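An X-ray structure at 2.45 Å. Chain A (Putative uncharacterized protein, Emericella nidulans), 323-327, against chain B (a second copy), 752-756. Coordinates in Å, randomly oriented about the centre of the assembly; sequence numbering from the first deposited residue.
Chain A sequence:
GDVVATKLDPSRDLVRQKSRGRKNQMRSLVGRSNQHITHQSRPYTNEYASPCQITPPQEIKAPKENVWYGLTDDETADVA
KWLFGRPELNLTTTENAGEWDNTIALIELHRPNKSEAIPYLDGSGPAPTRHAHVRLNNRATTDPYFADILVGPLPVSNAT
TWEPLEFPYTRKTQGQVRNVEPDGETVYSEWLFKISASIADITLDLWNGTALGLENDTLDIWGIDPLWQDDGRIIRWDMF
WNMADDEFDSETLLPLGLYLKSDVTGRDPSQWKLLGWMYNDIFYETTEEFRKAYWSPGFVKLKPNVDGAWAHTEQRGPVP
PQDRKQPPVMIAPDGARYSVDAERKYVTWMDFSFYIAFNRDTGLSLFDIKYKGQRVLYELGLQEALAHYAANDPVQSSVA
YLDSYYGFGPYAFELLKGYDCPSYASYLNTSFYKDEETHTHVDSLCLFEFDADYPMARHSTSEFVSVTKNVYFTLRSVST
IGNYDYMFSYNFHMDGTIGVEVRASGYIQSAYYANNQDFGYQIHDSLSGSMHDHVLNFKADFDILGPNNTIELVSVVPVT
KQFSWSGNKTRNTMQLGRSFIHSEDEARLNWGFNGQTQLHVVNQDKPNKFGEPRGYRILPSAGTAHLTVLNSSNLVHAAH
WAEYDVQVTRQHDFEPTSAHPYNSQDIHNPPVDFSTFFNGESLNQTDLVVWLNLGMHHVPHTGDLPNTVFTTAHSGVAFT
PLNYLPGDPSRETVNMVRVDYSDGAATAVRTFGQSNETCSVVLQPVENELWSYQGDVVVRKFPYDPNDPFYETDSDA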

ATOM      1  N   ASP A 323      -3.612   6.038  27.028  1.00 18.25           N
ATOM      2  CA  ASP A 323      -3.106   4.821  26.385  1.00 18.52           C
ATOM      3  C   ASP A 323      -3.278   3.581  27.258  1.00 18.97           C
ATOM      4  O   ASP A 323      -3.291   2.466  26.738  1.00 19.09           O
ATOM      5  CB  ASP A 323      -1.641   4.976  25.952  1.00 18.55           C
ATOM      6  CG  ASP A 323      -1.214   3.925  24.926  1.00 18.56           C
ATOM      7  OD1 ASP A 323      -1.979   3.657  23.975  1.00 19.47           O
ATOM      8  OD2 ASP A 323      -0.112   3.364  25.066  1.00 18.21           O
ATOM      9  N   ARG A 324      -3.424   3.766  28.570  1.00 19.47           N
ATOM     10  CA  ARG A 324      -3.652   2.639  29.474  1.00 20.15           C
ATOM     11  C   ARG A 324      -5.051   2.042  29.339  1.00 20.14           C
ATOM     12  O   ARG A 324      -5.286   0.931  29.805  1.00 20.31           O
ATOM     13  CB  ARG A 324      -3.380   3.024  30.935  1.00 20.55           C
ATOM     14  CG  ARG A 324      -1.907   3.321  31.226  1.00 22.16           C
ATOM     15  CD  ARG A 324      -1.719   4.044  32.557  1.00 24.83           C
ATOM     16  NE  ARG A 324      -0.408   4.693  32.651  1.00 26.81           N
ATOM     17  CZ  ARG A 324       0.731   4.071  32.969  1.00 28.82           C
ATOM     18  NH1 ARG A 324       0.747   2.762  33.226  1.00 29.31           N
ATOM     19  NH2 ARG A 324       1.871   4.763  33.023  1.00 29.42           N
ATOM     20  N   LYS A 325      -5.978   2.771  28.722  1.00 20.38           N
ATOM     21  CA  LYS A 325      -7.289   2.211  28.393  1.00 20.47           C
ATOM     22  C   LYS A 325      -7.151   1.188  27.271  1.00 20.45           C
ATOM     23  O   LYS A 325      -6.204   1.241  26.485  1.00 20.33           O
ATOM     24  CB  LYS A 325      -8.250   3.303  27.938  1.00 20.75           C
ATOM     25  CG  LYS A 325      -8.715   4.271  29.018  1.00 20.97           C
ATOM     26  CD  LYS A 325      -9.426   5.455  28.357  1.00 21.25           C
ATOM     27  CE  LYS A 325     -10.116   6.367  29.352  1.00 21.39           C
ATOM     28  NZ  LYS A 325     -10.794   7.502  28.650  1.00 20.89           N
ATOM     29  N   GLN A 326      -8.098   0.257  27.203  1.00 20.56           N
ATOM     30  CA  GLN A 326      -8.111  -0.757  26.138  1.00 20.74           C
ATOM     31  C   GLN A 326      -8.305  -0.145  24.742  1.00 20.15           C
ATOM     32  O   GLN A 326      -9.279   0.573  24.503  1.00 19.76           O
ATOM     33  CB  GLN A 326      -9.206  -1.806  26.381  1.00 20.98           C
ATOM     34  CG  GLN A 326      -8.697  -3.223  26.651  1.00 23.02           C
ATOM     35  CD  GLN A 326      -8.625  -4.094  25.394  1.00 25.41           C
ATOM     36  OE1 GLN A 326      -7.796  -3.870  24.494  1.00 26.45           O
ATOM     37  NE2 GLN A 326      -9.495  -5.104  25.334  1.00 26.20           N
ATOM     38  N   PRO A 327      -7.377  -0.433  23.815  1.00 19.57           N
ATOM     39  CA  PRO A 327      -7.631  -0.055  22.437  1.00 19.53           C
ATOM     40  C   PRO A 327      -8.712  -0.935  21.816  1.00 19.51           C
ATOM     41  O   PRO A 327      -9.047  -1.979  22.377  1.00 19.41           O
ATOM     42  CB  PRO A 327      -6.288  -0.307  21.756  1.00 19.51           C
ATOM     43  CG  PRO A 327      -5.636  -1.344  22.588  1.00 19.26           C
ATOM     44  CD  PRO A 327      -6.046  -1.040  23.979  1.00 19.48           C
TER
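Chain B (752-756) FGQSN

Neither stretch forms regular secondary structure, and chain B lies on chain A as a short loop against a loop. In chain A, Asp A323 and Arg A324 have phi/psi values of -75/-21° and -72/-17°, close to those of a helical turn, whereas Lys A325, Gln A326 and Pro A327 are extended. Chain B enters through Phe B752 and Gly B753, both with positive phi (60° and 79°), and then extends at Gln B754 and Ser B755. The two segments run in the same general sense: Arg A324 lies across from Gln B754, with CA atoms 4.9 Å apart, and Gln A326 from Ser B755, with CA atoms 5.6 Å apart. The contact is small, burying 202 Å² summed over both sides, and no direct hydrogen bond spans it.

Asp A323 begins the segment without touching chain B. The nearest side-chain approach, Asp A323 OD2 to Gln B754 CB, is 7.2 Å, and both carboxylate oxygens are hydrogen-bonded elsewhere in the structure.

Arg A324 provides the largest covered area on chain A. Its CA-to-CB bond points sideways, with chi1 in the m rotamer and chi2 and chi3 both t, and the side chain passes alongside Gly B753. The closest approach is 3.6 Å, from Arg A324 CG to Gly B753 O; that carbonyl lies oblique to the guanidinium. The absence of a side chain at Gly B753 leaves room for this arrangement, because an ideal CB there would point toward chain A and come within 2.9 Å of Arg A324 NH1, a clash. The positive phi of the residue independently favours glycine.

The backbone of Arg A324 faces the following part of chain B. Its O atom is 4.1 Å from Gln B754 C and 3.4 Å from Ser B755 N, but the angle at the latter pair is too poor for a hydrogen bond. A water joins the two groups instead: it accepts a hydrogen bond from Ser B755 N at 3.0 Å and donates a weak one to Arg A324 O at 2.9 Å. The backbones are thus linked through solvent where they fail to pair directly.

Lys A325 turns its CA-to-CB bond away from chain B, and its NZ finds a hydrogen-bonding partner just beyond the two stretches. Only its backbone comes near, with Lys A325 C 4.5 Å from Ser B755 CB.

Gln A326 closes the contact through its aliphatic portion, Gln A326 CG packing 3.8 Å from Ser B755 CB. Here the two sides meet unequally: the CA-to-CB bond of Ser B755 points toward chain A, while that of Gln A326 is directed sideways. Ser B755 is the most extensively covered residue of its stretch; its OG, 3.9 Å from Gln A326 CG, is hydrogen-bonded to a residue just outside the stretches.

Pro A327 lies beyond reach, its ring coming no nearer than 6.0 Å, from Pro A327 CD to Gln B754 OE1, and the CA-to-CB bond of Asn B756 points away, so the two segments part after the Gln A326–Ser B755 contact.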

ATOM      1  N   PHE B 752       3.270  -4.329  30.805  1.00 23.52           N
ATOM      2  CA  PHE B 752       3.662  -2.905  30.784  1.00 23.18           C
ATOM      3  C   PHE B 752       2.571  -1.895  31.158  1.00 23.44           C
ATOM      4  O   PHE B 752       2.543  -0.779  30.634  1.00 23.20           O
ATOM      5  CB  PHE B 752       4.270  -2.549  29.421  1.00 22.84           C
ATOM      6  CG  PHE B 752       5.471  -3.374  29.074  1.00 21.96           C
ATOM      7  CD1 PHE B 752       6.731  -3.026  29.553  1.00 20.34           C
ATOM      8  CD2 PHE B 752       5.346  -4.512  28.294  1.00 20.50           C
ATOM      9  CE1 PHE B 752       7.834  -3.782  29.249  1.00 19.55           C
ATOM     10  CE2 PHE B 752       6.451  -5.274  27.986  1.00 20.21           C
ATOM     11  CZ  PHE B 752       7.701  -4.907  28.465  1.00 19.90           C
ATOM     12  N   GLY B 753       1.688  -2.283  32.073  1.00 23.74           N
ATOM     13  CA  GLY B 753       0.689  -1.364  32.609  1.00 24.14           C
ATOM     14  C   GLY B 753      -0.520  -1.107  31.725  1.00 24.39           C
ATOM     15  O   GLY B 753      -1.256  -0.143  31.949  1.00 24.38           O
ATOM     16  N   GLN B 754      -0.740  -1.964  30.729  1.00 24.70           N
ATOM     17  CA  GLN B 754      -1.956  -1.894  29.920  1.00 24.99           C
ATOM     18  C   GLN B 754      -3.142  -2.433  30.715  1.00 25.52           C
ATOM     19  O   GLN B 754      -2.991  -2.914  31.842  1.00 25.25           O
ATOM     20  CB  GLN B 754      -1.800  -2.673  28.604  1.00 24.78           C
ATOM     21  CG  GLN B 754      -1.766  -4.186  28.755  1.00 24.62           C
ATOM     22  CD  GLN B 754      -1.592  -4.901  27.433  1.00 24.25           C
ATOM     23  OE1 GLN B 754      -2.557  -5.100  26.686  1.00 23.09           O
ATOM     24  NE2 GLN B 754      -0.360  -5.304  27.137  1.00 23.45           N
ATOM     25  N   SER B 755      -4.318  -2.352  30.107  1.00 26.26           N
ATOM     26  CA  SER B 755      -5.552  -2.824  30.712  1.00 26.89           C
ATOM     27  C   SER B 755      -5.513  -4.334  30.942  1.00 27.29           C
ATOM     28  O   SER B 755      -5.104  -5.083  30.052  1.00 27.09           O
ATOM     29  CB  SER B 755      -6.726  -2.469  29.796  1.00 26.98           C
ATOM     30  OG  SER B 755      -7.966  -2.617  30.459  1.00 27.54           O
ATOM     31  N   ASN B 756      -5.914  -4.770  32.140  1.00 27.93           N
ATOM     32  CA  ASN B 756      -6.142  -6.195  32.433  1.00 28.46           C
ATOM     33  C   ASN B 756      -7.625  -6.412  32.703  1.00 28.68           C
ATOM     34  O   ASN B 756      -8.025  -7.274  33.492  1.00 28.72           O
ATOM     35  CB  ASN B 756      -5.306  -6.666  33.630  1.00 28.65           C
ATOM     36  CG  ASN B 756      -5.202  -8.192  33.713  1.00 29.48           C
ATOM     37  OD1 ASN B 756      -5.590  -8.807  34.711  1.00 30.95           O
ATOM     38  ND2 ASN B 756      -4.682  -8.806  32.656  1.00 30.43           N
TER
HETATM   39  O   HOH W   1      -4.205  -0.639  27.669  1.00 22.67           O